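Local coordinates for protein tannase (Lactobacillus plantarum, PDB 3WA7) that hydrolyses the galloyl ester bonds of tannins, releasing gallic acid, and is built on the alpha/beta-hydrolase fold, at residues Y26-I32 with V44-P50; N31-V35 with A138-Y142; R64-I69 with G148-T154; A83-Q87 with I98-L102. All blocks are in the same frame, centred on the assembly; numbering follows the deposited sequence.

Contact 1 of 4, residues Y26-I32 with V44-P50; sequences YYAARNI and VLNVFVP
A beta hairpin with a G1 beta bulge near its connection illustrates an antiparallel pair near one end of an alpha/beta-hydrolase sheet, inside strand 13-19. Strands 26-32 and 44-50 run at 170° to each other, their axes 4.3 Å apart. Two hydrogen-bonded pairs hold the regular part: Y27 N to V49 O (2.7 Å) and V49 N to Y27 O (2.9 Å), then A29 N to V47 O (2.9 Å) and V47 N to A29 O (2.7 Å). A28 and F48 form the non-hydrogen-bonded pair between them, with A28 CB 3.6 Å from F48 CD2. Beyond A29 the register slips by one, because N31 takes left-handed backbone angles (51/50) and stands with I32 opposite L45. I32 N reaches L45 O at 3.0 Å and L45 N reaches I32 O at 2.9 Å, whereas N31 N turns to a side chain, N46 OD1, at 2.9 Å; N46 is in the m rotamer. Y27, A29, I32, L45, V47 and V49 share one face of the sheet, where I32 CD1 lies 4.0 Å from V47 CG2. On the other face Y26 (chi1 p) brings CE1 to 3.9 Å from F48 CD2, and R30 extends past the edge of the F48 ring to salt bridges with D85 and E15. L102 of helix 95-103 covers Y26 and F48, Y142 of helix 131-145 covers I32 and L45, and strands 13-19 and 107-111 flank the hairpin.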
# COMPACT_ATOMS: atom_id res chain seq x y z
N TYR A 26 12.59 -25.30 -1.78
CA TYR A 26 12.03 -24.53 -2.88
C TYR A 26 13.07 -24.35 -3.98
O TYR A 26 14.23 -24.75 -3.84
CB TYR A 26 11.55 -23.17 -2.38
CG TYR A 26 12.63 -22.27 -1.83
CD1 TYR A 26 13.18 -21.24 -2.60
CD2 TYR A 26 13.10 -22.43 -0.53
CE1 TYR A 26 14.16 -20.39 -2.09
CE2 TYR A 26 14.09 -21.59 -0.01
CZ TYR A 26 14.61 -20.58 -0.79
OH TYR A 26 15.58 -19.75 -0.27
N TYR A 27 12.63 -23.77 -5.10
CA TYR A 27 13.52 -23.50 -6.22
C TYR A 27 13.49 -22.01 -6.48
O TYR A 27 12.47 -21.37 -6.24
CB TYR A 27 13.07 -24.26 -7.47
CG TYR A 27 13.49 -25.71 -7.47
CD1 TYR A 27 12.89 -26.64 -6.63
CD2 TYR A 27 14.51 -26.15 -8.32
CE1 TYR A 27 13.29 -27.98 -6.63
CE2 TYR A 27 14.92 -27.48 -8.33
CZ TYR A 27 14.30 -28.39 -7.48
OH TYR A 27 14.71 -29.70 -7.50
N ALA A 28 14.60 -21.47 -6.96
CA ALA A 28 14.69 -20.04 -7.22
C ALA A 28 15.29 -19.70 -8.58
O ALA A 28 16.20 -20.38 -9.06
CB ALA A 28 15.51 -19.38 -6.12
N ALA A 29 14.75 -18.66 -9.19
CA ALA A 29 15.22 -18.15 -10.48
C ALA A 29 15.29 -16.66 -10.22
O ALA A 29 14.25 -16.02 -10.02
CB ALA A 29 14.23 -18.47 -11.59
N ARG A 30 16.49 -16.10 -10.20
CA ARG A 30 16.65 -14.69 -9.88
C ARG A 30 17.18 -13.76 -10.96
O ARG A 30 17.73 -14.19 -11.97
CB ARG A 30 17.57 -14.55 -8.66
CG ARG A 30 17.19 -15.41 -7.46
CD ARG A 30 18.12 -15.09 -6.30
NE ARG A 30 17.79 -15.82 -5.07
CZ ARG A 30 18.11 -17.08 -4.82
NH1 ARG A 30 18.78 -17.80 -5.72
NH2 ARG A 30 17.78 -17.63 -3.66
N ASN A 31 17.01 -12.47 -10.69
CA ASN A 31 17.47 -11.40 -11.56
C ASN A 31 17.04 -11.55 -13.01
O ASN A 31 17.84 -11.43 -13.93
CB ASN A 31 18.99 -11.27 -11.46
CG ASN A 31 19.44 -10.90 -10.06
OD1 ASN A 31 18.95 -9.92 -9.48
ND2 ASN A 31 20.37 -11.66 -9.51
N ILE A 32 15.74 -11.79 -13.18
CA ILE A 32 15.15 -11.95 -14.49
C ILE A 32 14.66 -10.59 -15.00
O ILE A 32 13.80 -9.96 -14.38
CB ILE A 32 13.95 -12.92 -14.44
CG1 ILE A 32 14.42 -14.30 -14.00
CG2 ILE A 32 13.26 -12.97 -15.79
CD1 ILE A 32 13.29 -15.27 -13.71
N VAL A 44 14.16 -6.03 -12.37
CA VAL A 44 14.33 -7.47 -12.52
C VAL A 44 13.40 -8.10 -11.50
O VAL A 44 12.94 -7.43 -10.58
CB VAL A 44 15.78 -7.94 -12.24
CG1 VAL A 44 16.73 -7.39 -13.29
CG2 VAL A 44 16.22 -7.52 -10.84
N LEU A 45 13.11 -9.38 -11.66
CA LEU A 45 12.24 -10.06 -10.70
C LEU A 45 12.82 -11.41 -10.33
O LEU A 45 13.67 -11.96 -11.04
CB LEU A 45 10.82 -10.21 -11.27
CG LEU A 45 10.55 -10.94 -12.59
CD1 LEU A 45 10.68 -12.44 -12.40
CD2 LEU A 45 9.14 -10.61 -13.07
N ASN A 46 12.40 -11.92 -9.18
CA ASN A 46 12.84 -13.22 -8.68
C ASN A 46 11.63 -14.13 -8.57
O ASN A 46 10.54 -13.69 -8.19
CB ASN A 46 13.48 -13.09 -7.29
CG ASN A 46 14.73 -12.23 -7.30
OD1 ASN A 46 15.45 -12.16 -8.29
ND2 ASN A 46 15.00 -11.58 -6.17
N VAL A 47 11.83 -15.40 -8.90
CA VAL A 47 10.77 -16.40 -8.84
C VAL A 47 11.13 -17.49 -7.83
O VAL A 47 12.22 -18.05 -7.89
CB VAL A 47 10.55 -17.05 -10.22
CG1 VAL A 47 9.45 -18.10 -10.14
CG2 VAL A 47 10.21 -15.99 -11.24
N PHE A 48 10.20 -17.78 -6.92
CA PHE A 48 10.43 -18.82 -5.92
C PHE A 48 9.28 -19.81 -5.96
O PHE A 48 8.10 -19.43 -5.91
CB PHE A 48 10.57 -18.18 -4.54
CG PHE A 48 11.63 -17.13 -4.48
CD1 PHE A 48 11.29 -15.78 -4.54
CD2 PHE A 48 12.97 -17.48 -4.43
CE1 PHE A 48 12.28 -14.80 -4.56
CE2 PHE A 48 13.97 -16.51 -4.44
CZ PHE A 48 13.62 -15.16 -4.51
N VAL A 49 9.63 -21.09 -6.06
CA VAL A 49 8.63 -22.15 -6.18
C VAL A 49 8.81 -23.29 -5.20
O VAL A 49 9.91 -23.81 -5.03
CB VAL A 49 8.69 -22.75 -7.61
CG1 VAL A 49 7.59 -23.78 -7.80
CG2 VAL A 49 8.59 -21.64 -8.65
N PRO A 50 7.72 -23.70 -4.52
CA PRO A 50 7.83 -24.81 -3.57
C PRO A 50 8.37 -26.02 -4.34
O PRO A 50 7.93 -26.29 -5.46
CB PRO A 50 6.39 -25.01 -3.11
CG PRO A 50 5.85 -23.59 -3.13
CD PRO A 50 6.39 -23.08 -4.46

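Contact 2 of 4, residues N31-V35 with A138-Y142; sequences NIQYV and AAIRY
Y34 lays one face of its ring over A139 CA, while the ring edge meets A138, with CE1 of Y34 3.7 Å from CB of A138. Its p rotamer (chi1 58°, chi2 77°) places it there, in the loop that follows strand 22-33. The helical partner presents residues one turn apart: A138 and Y142 both direct CA-to-CB toward the loop, and Y142 N donates to A138 O at 2.9 Å. Y34 CB therefore also lies 3.9 Å from Y142 CB, the closest CA pair being Y34 with Y142 at 5.9 Å. Y142, in the t rotamer, extends back along the incoming strand, so that I32 CG2 is 3.4 Å from Y142 OH, and V35 CG1 closes on A138 CB at 3.6 Å. A water joins the backbones, donating to Y34 O and to A138 O, each at 2.7 Å. Q33 directs its CA-to-CB bond away, and its NE2 donates to V35 O at 2.8 Å across the bend. The end of a sheet strand and the loop after it thus pack on helix 131-145, one of the helices flanking the alpha/beta-hydrolase sheet: L45 of strand 44-50 touches both Y34 and Y142, Y34 OH bonds to G112 O, M71 of strand 69-72 lies against A139, and L185 of helix 182-188 meets A138.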
# COMPACT_ATOMS: atom_id res chain seq x y z
N ASN A 31 17.01 -12.47 -10.69
CA ASN A 31 17.47 -11.40 -11.56
C ASN A 31 17.04 -11.55 -13.01
O ASN A 31 17.84 -11.43 -13.93
CB ASN A 31 18.99 -11.27 -11.46
CG ASN A 31 19.44 -10.90 -10.06
OD1 ASN A 31 18.95 -9.92 -9.48
ND2 ASN A 31 20.37 -11.66 -9.51
N ILE A 32 15.74 -11.79 -13.18
CA ILE A 32 15.15 -11.95 -14.49
C ILE A 32 14.66 -10.59 -15.00
O ILE A 32 13.80 -9.96 -14.38
CB ILE A 32 13.95 -12.92 -14.44
CG1 ILE A 32 14.42 -14.30 -14.00
CG2 ILE A 32 13.26 -12.97 -15.79
CD1 ILE A 32 13.29 -15.27 -13.71
N GLN A 33 15.22 -10.14 -16.11
CA GLN A 33 14.81 -8.87 -16.71
C GLN A 33 13.38 -9.10 -17.20
O GLN A 33 13.14 -10.01 -18.00
CB GLN A 33 15.74 -8.55 -17.88
CG GLN A 33 15.45 -7.26 -18.61
CD GLN A 33 16.46 -7.01 -19.71
OE1 GLN A 33 17.66 -6.96 -19.46
NE2 GLN A 33 15.97 -6.84 -20.94
N TYR A 34 12.42 -8.31 -16.73
CA TYR A 34 11.04 -8.52 -17.14
C TYR A 34 10.50 -7.62 -18.26
O TYR A 34 9.33 -7.72 -18.62
CB TYR A 34 10.11 -8.52 -15.92
CG TYR A 34 10.13 -7.27 -15.08
CD1 TYR A 34 9.47 -6.11 -15.49
CD2 TYR A 34 10.80 -7.25 -13.85
CE1 TYR A 34 9.47 -4.96 -14.69
CE2 TYR A 34 10.81 -6.11 -13.05
CZ TYR A 34 10.14 -4.97 -13.48
OH TYR A 34 10.14 -3.83 -12.69
N VAL A 35 11.35 -6.75 -18.79
CA VAL A 35 10.99 -5.89 -19.92
C VAL A 35 12.15 -5.95 -20.90
O VAL A 35 13.29 -6.20 -20.49
CB VAL A 35 10.74 -4.41 -19.52
CG1 VAL A 35 9.51 -4.31 -18.62
CG2 VAL A 35 11.96 -3.82 -18.84
N ALA A 138 4.27 -4.27 -15.55
CA ALA A 138 5.18 -4.97 -16.46
C ALA A 138 5.52 -6.34 -15.87
O ALA A 138 5.58 -7.34 -16.58
CB ALA A 138 6.46 -4.17 -16.67
N ALA A 139 5.74 -6.38 -14.55
CA ALA A 139 6.06 -7.63 -13.88
C ALA A 139 4.87 -8.59 -13.97
O ALA A 139 5.05 -9.78 -14.20
CB ALA A 139 6.43 -7.37 -12.43
N ILE A 140 3.67 -8.06 -13.77
CA ILE A 140 2.47 -8.88 -13.86
C ILE A 140 2.32 -9.42 -15.29
O ILE A 140 2.01 -10.59 -15.49
CB ILE A 140 1.21 -8.08 -13.49
CG1 ILE A 140 1.30 -7.68 -12.01
CG2 ILE A 140 -0.05 -8.90 -13.76
CD1 ILE A 140 0.23 -6.68 -11.57
N ARG A 141 2.56 -8.57 -16.29
CA ARG A 141 2.45 -9.02 -17.67
C ARG A 141 3.47 -10.12 -17.96
O ARG A 141 3.17 -11.07 -18.69
CB ARG A 141 2.65 -7.86 -18.65
CG ARG A 141 1.55 -6.82 -18.53
CD ARG A 141 1.55 -5.82 -19.67
NE ARG A 141 0.36 -4.98 -19.57
CZ ARG A 141 -0.10 -4.20 -20.54
NH1 ARG A 141 0.53 -4.14 -21.70
NH2 ARG A 141 -1.20 -3.49 -20.34
N TYR A 142 4.66 -10.00 -17.40
CA TYR A 142 5.70 -11.01 -17.60
C TYR A 142 5.19 -12.35 -17.07
O TYR A 142 5.32 -13.38 -17.74
CB TYR A 142 6.98 -10.64 -16.85
CG TYR A 142 8.07 -11.68 -17.00
CD1 TYR A 142 8.93 -11.67 -18.10
CD2 TYR A 142 8.19 -12.72 -16.07
CE1 TYR A 142 9.89 -12.68 -18.27
CE2 TYR A 142 9.14 -13.73 -16.24
CZ TYR A 142 9.98 -13.70 -17.34
OH TYR A 142 10.89 -14.71 -17.52
O HOH W 1 6.68 -7.37 -19.08

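Contact 3 of 4, residues R64-I69 with G148-T154; sequences RATAPI and GRLPGDT. With ACT (acetate ion), chain D.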
# COMPACT_ATOMS: atom_id res chain seq x y z
N ARG A 64 1.24 -27.38 -8.87
CA ARG A 64 1.90 -26.45 -9.79
C ARG A 64 0.89 -25.67 -10.64
O ARG A 64 1.02 -24.46 -10.82
CB ARG A 64 2.86 -27.21 -10.70
CG ARG A 64 3.63 -26.35 -11.69
CD ARG A 64 4.41 -27.23 -12.65
NE ARG A 64 5.32 -26.49 -13.51
CZ ARG A 64 4.95 -25.64 -14.46
NH1 ARG A 64 3.66 -25.41 -14.68
NH2 ARG A 64 5.87 -25.03 -15.20
N ALA A 65 -0.12 -26.36 -11.14
CA ALA A 65 -1.12 -25.73 -11.99
C ALA A 65 -2.13 -24.84 -11.28
O ALA A 65 -2.78 -24.01 -11.92
CB ALA A 65 -1.87 -26.80 -12.78
N THR A 66 -2.26 -24.99 -9.96
CA THR A 66 -3.26 -24.22 -9.22
C THR A 66 -2.76 -23.30 -8.10
O THR A 66 -3.55 -22.56 -7.52
CB THR A 66 -4.29 -25.17 -8.58
OG1 THR A 66 -3.65 -25.94 -7.55
CG2 THR A 66 -4.85 -26.12 -9.62
N ALA A 67 -1.47 -23.34 -7.80
CA ALA A 67 -0.93 -22.52 -6.73
C ALA A 67 -1.09 -21.02 -6.95
O ALA A 67 -0.88 -20.52 -8.06
CB ALA A 67 0.55 -22.86 -6.51
N PRO A 68 -1.49 -20.29 -5.90
CA PRO A 68 -1.65 -18.84 -6.05
C PRO A 68 -0.26 -18.26 -6.28
O PRO A 68 0.74 -18.84 -5.85
CB PRO A 68 -2.20 -18.41 -4.69
CG PRO A 68 -2.89 -19.63 -4.18
CD PRO A 68 -1.95 -20.74 -4.58
N ILE A 69 -0.19 -17.13 -6.98
CA ILE A 69 1.09 -16.49 -7.21
C ILE A 69 1.09 -15.17 -6.44
O ILE A 69 0.44 -14.20 -6.84
CB ILE A 69 1.34 -16.21 -8.72
CG1 ILE A 69 1.37 -17.53 -9.48
CG2 ILE A 69 2.65 -15.46 -8.91
CD1 ILE A 69 1.59 -17.37 -10.98
N GLY A 148 1.98 -21.37 -17.66
CA GLY A 148 2.41 -22.69 -18.09
C GLY A 148 3.90 -22.90 -17.90
O GLY A 148 4.33 -23.90 -17.32
N ARG A 149 4.69 -21.95 -18.39
CA ARG A 149 6.14 -22.04 -18.25
C ARG A 149 6.52 -21.77 -16.81
O ARG A 149 7.40 -22.43 -16.25
CB ARG A 149 6.82 -21.05 -19.20
CG ARG A 149 6.66 -21.43 -20.67
CD ARG A 149 7.56 -20.59 -21.56
NE ARG A 149 7.05 -19.24 -21.76
CZ ARG A 149 6.11 -18.92 -22.65
NH1 ARG A 149 5.59 -19.85 -23.43
NH2 ARG A 149 5.71 -17.66 -22.76
N LEU A 150 5.85 -20.80 -16.20
CA LEU A 150 6.08 -20.45 -14.80
C LEU A 150 5.17 -21.30 -13.92
O LEU A 150 3.99 -21.47 -14.23
CB LEU A 150 5.75 -18.98 -14.55
CG LEU A 150 6.81 -17.90 -14.72
CD1 LEU A 150 6.15 -16.53 -14.71
CD2 LEU A 150 7.83 -18.02 -13.60
N PRO A 151 5.70 -21.87 -12.83
CA PRO A 151 4.82 -22.67 -11.97
C PRO A 151 3.77 -21.74 -11.35
O PRO A 151 4.02 -20.54 -11.20
CB PRO A 151 5.77 -23.23 -10.93
CG PRO A 151 7.04 -23.40 -11.71
CD PRO A 151 7.11 -22.10 -12.49
N GLY A 152 2.60 -22.27 -11.02
CA GLY A 152 1.56 -21.45 -10.42
C GLY A 152 0.42 -21.11 -11.37
O GLY A 152 0.52 -21.30 -12.58
N ASP A 153 -0.67 -20.60 -10.81
CA ASP A 153 -1.84 -20.23 -11.60
C ASP A 153 -1.80 -18.72 -11.85
O ASP A 153 -1.99 -17.94 -10.92
CB ASP A 153 -3.12 -20.59 -10.84
CG ASP A 153 -4.37 -20.47 -11.70
OD1 ASP A 153 -4.33 -19.80 -12.75
OD2 ASP A 153 -5.41 -21.05 -11.31
N THR A 154 -1.56 -18.32 -13.09
CA THR A 154 -1.48 -16.90 -13.42
C THR A 154 -2.83 -16.19 -13.31
O THR A 154 -2.91 -14.97 -13.46
CB THR A 154 -0.90 -16.68 -14.83
OG1 THR A 154 -1.72 -17.34 -15.80
CG2 THR A 154 0.52 -17.24 -14.90
C ACT D . 1.19 -30.12 -12.30
O ACT D . 1.82 -30.03 -13.32
OXT ACT D . 0.35 -29.31 -12.04
CH3 ACT D . 1.45 -31.27 -11.37
O HOH W 2 -6.07 -22.20 -9.02
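Neither segment is regular where they meet. R64 (-53/-43) is helical, A65 (-75/-18) near-helical and T66 at -121/-6 before A67 straightens the chain, and G152, at 105/167, lies alongside. Two backbone bonds register them: G152 N to R64 O at 2.7 Å and D153 N to A67 O at 2.8 Å. A CB on G152 would come within 2.8 Å of I69 CG1, so this approach depends on glycine. The loops lead into strands 69-72 and 157-160, parallel neighbours in the alpha/beta-hydrolase sheet, and I69 is backbone-bonded to R156 and I158. R64, extended (chi1 to chi3 all t), reaches across: its NH1 and NH2 donate to G148 O at 3.1 and 2.9 Å, with P151 CA over one face of the guanidinium. I69 CD1 tucks against D153 O at 3.6 Å. A water donates to T66 O (3.0 Å) and D153 OD2 (2.6 Å), while D153 OD1 accepts from N155 N, and A65 N holds an acetate, probably from the crystallisation liquor, through OXT at 3.1 Å.

Contact 4 of 4, residues A83-Q87 with I98-L102; sequences ADDPQ and IQQAL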
# COMPACT_ATOMS: atom_id res chain seq x y z
N ALA A 83 13.97 -6.30 -5.68
CA ALA A 83 13.36 -7.63 -5.76
C ALA A 83 13.67 -8.36 -4.46
O ALA A 83 14.83 -8.44 -4.05
CB ALA A 83 13.92 -8.40 -6.95
N ASP A 84 12.64 -8.90 -3.82
CA ASP A 84 12.82 -9.60 -2.54
C ASP A 84 13.30 -11.04 -2.69
O ASP A 84 13.34 -11.58 -3.80
CB ASP A 84 11.50 -9.58 -1.76
CG ASP A 84 11.71 -9.38 -0.26
OD1 ASP A 84 12.85 -9.54 0.22
OD2 ASP A 84 10.72 -9.07 0.44
N ASP A 85 13.65 -11.65 -1.57
CA ASP A 85 14.17 -13.02 -1.57
C ASP A 85 13.91 -13.60 -0.18
O ASP A 85 14.02 -12.90 0.82
CB ASP A 85 15.68 -12.95 -1.83
CG ASP A 85 16.30 -14.31 -2.11
OD1 ASP A 85 16.22 -15.20 -1.24
OD2 ASP A 85 16.88 -14.47 -3.20
N PRO A 86 13.53 -14.89 -0.11
CA PRO A 86 13.27 -15.47 1.22
C PRO A 86 14.53 -15.52 2.09
O PRO A 86 14.45 -15.73 3.30
CB PRO A 86 12.71 -16.85 0.90
CG PRO A 86 13.36 -17.20 -0.40
CD PRO A 86 13.28 -15.89 -1.17
N GLN A 87 15.69 -15.33 1.46
CA GLN A 87 16.96 -15.36 2.18
C GLN A 87 17.53 -13.96 2.38
O GLN A 87 18.64 -13.79 2.89
CB GLN A 87 17.98 -16.23 1.44
CG GLN A 87 17.50 -17.65 1.14
CD GLN A 87 18.58 -18.54 0.56
OE1 GLN A 87 19.27 -18.17 -0.40
NE2 GLN A 87 18.73 -19.74 1.12
N ILE A 98 7.76 -14.33 2.54
CA ILE A 98 8.00 -15.22 1.41
C ILE A 98 8.27 -16.63 1.93
O ILE A 98 7.79 -17.61 1.36
CB ILE A 98 9.21 -14.74 0.57
CG1 ILE A 98 8.90 -13.37 -0.04
CG2 ILE A 98 9.50 -15.75 -0.54
CD1 ILE A 98 10.03 -12.79 -0.88
N GLN A 99 9.03 -16.74 3.02
CA GLN A 99 9.32 -18.04 3.60
C GLN A 99 8.02 -18.75 3.96
O GLN A 99 7.81 -19.91 3.59
CB GLN A 99 10.18 -17.87 4.86
CG GLN A 99 11.61 -17.44 4.59
CD GLN A 99 12.38 -17.19 5.86
OE1 GLN A 99 11.96 -17.60 6.95
NE2 GLN A 99 13.53 -16.53 5.74
N GLN A 100 7.14 -18.05 4.68
CA GLN A 100 5.87 -18.62 5.09
C GLN A 100 4.96 -18.92 3.90
O GLN A 100 4.19 -19.88 3.92
CB GLN A 100 5.16 -17.66 6.06
CG GLN A 100 5.86 -17.51 7.40
CD GLN A 100 6.02 -18.84 8.13
OE1 GLN A 100 5.08 -19.62 8.21
NE2 GLN A 100 7.21 -19.08 8.66
N ALA A 101 5.04 -18.09 2.87
CA ALA A 101 4.23 -18.27 1.67
C ALA A 101 4.61 -19.56 0.96
O ALA A 101 3.75 -20.30 0.50
CB ALA A 101 4.40 -17.07 0.74
N LEU A 102 5.91 -19.82 0.87
CA LEU A 102 6.39 -21.03 0.21
C LEU A 102 5.93 -22.26 0.99
O LEU A 102 5.51 -23.26 0.42
CB LEU A 102 7.92 -21.01 0.14
CG LEU A 102 8.48 -19.97 -0.85
CD1 LEU A 102 9.98 -19.84 -0.67
CD2 LEU A 102 8.12 -20.39 -2.27
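P86 shows how a proline can fasten a loop to a helix through both its ring and its carbonyl. It has the most surface covered here, 89 Å², and its CA stands 5.3 Å from that of I98. Its ring lies along the helix, with CB of P86 3.7 Å from CG2 of I98 and CG of P86 4.3 Å from CD1 of L102, one turn further on. I98, with 73 Å² covered, directs CA-to-CB toward the loop; its m,t rotamer carries CD1 on to D84, 3.6 Å from D84 CB, so a single side chain spans from the proline to the aspartate. Q99, the third, contributes the polar tie: its NE2 donates to P86 O at 2.7 Å and almost linearly (177°), while the aliphatic part of its side chain packs on the ring, CG of Q99 being 3.9 Å from CB of P86. The loop is shaped by its own aspartates. D84 OD1 accepts from D85 N at 2.9 Å, and D85 OD1 accepts from Q87 N at 2.8 Å, an Asx turn with P86 as its middle residue. D84 also bonds to T93 and N94, just before helix 95-103, and D85 forms a salt bridge with R30. P86 is thus sandwiched between helix 95-103 and the sheet, touching Y26 of strand 22-33 and F48 of strand 44-50.

In the fold
From the N terminus, strand 22-33 opens two contacts. Contact 1 closes first, after an 11-residue connection, as a hairpin; contact 2 starts from the end of the same strand, shares N31 and I32 with it, and closes over a hundred residues later on helix 131-145. Contact 3 opens inside that long loop and closes beyond it, so contacts 2 and 3 cross, and contact 4 nests inside both. The hairpin links the set in space: L45 touches Y34 and Y142 of contact 2, V47 and V49 pack on L150 and P151 of contact 3, and R30 and N46 bond to D85 and D84 of contact 4. Helices 131-145 and 95-103 are thereby tied to opposite faces of one sheet.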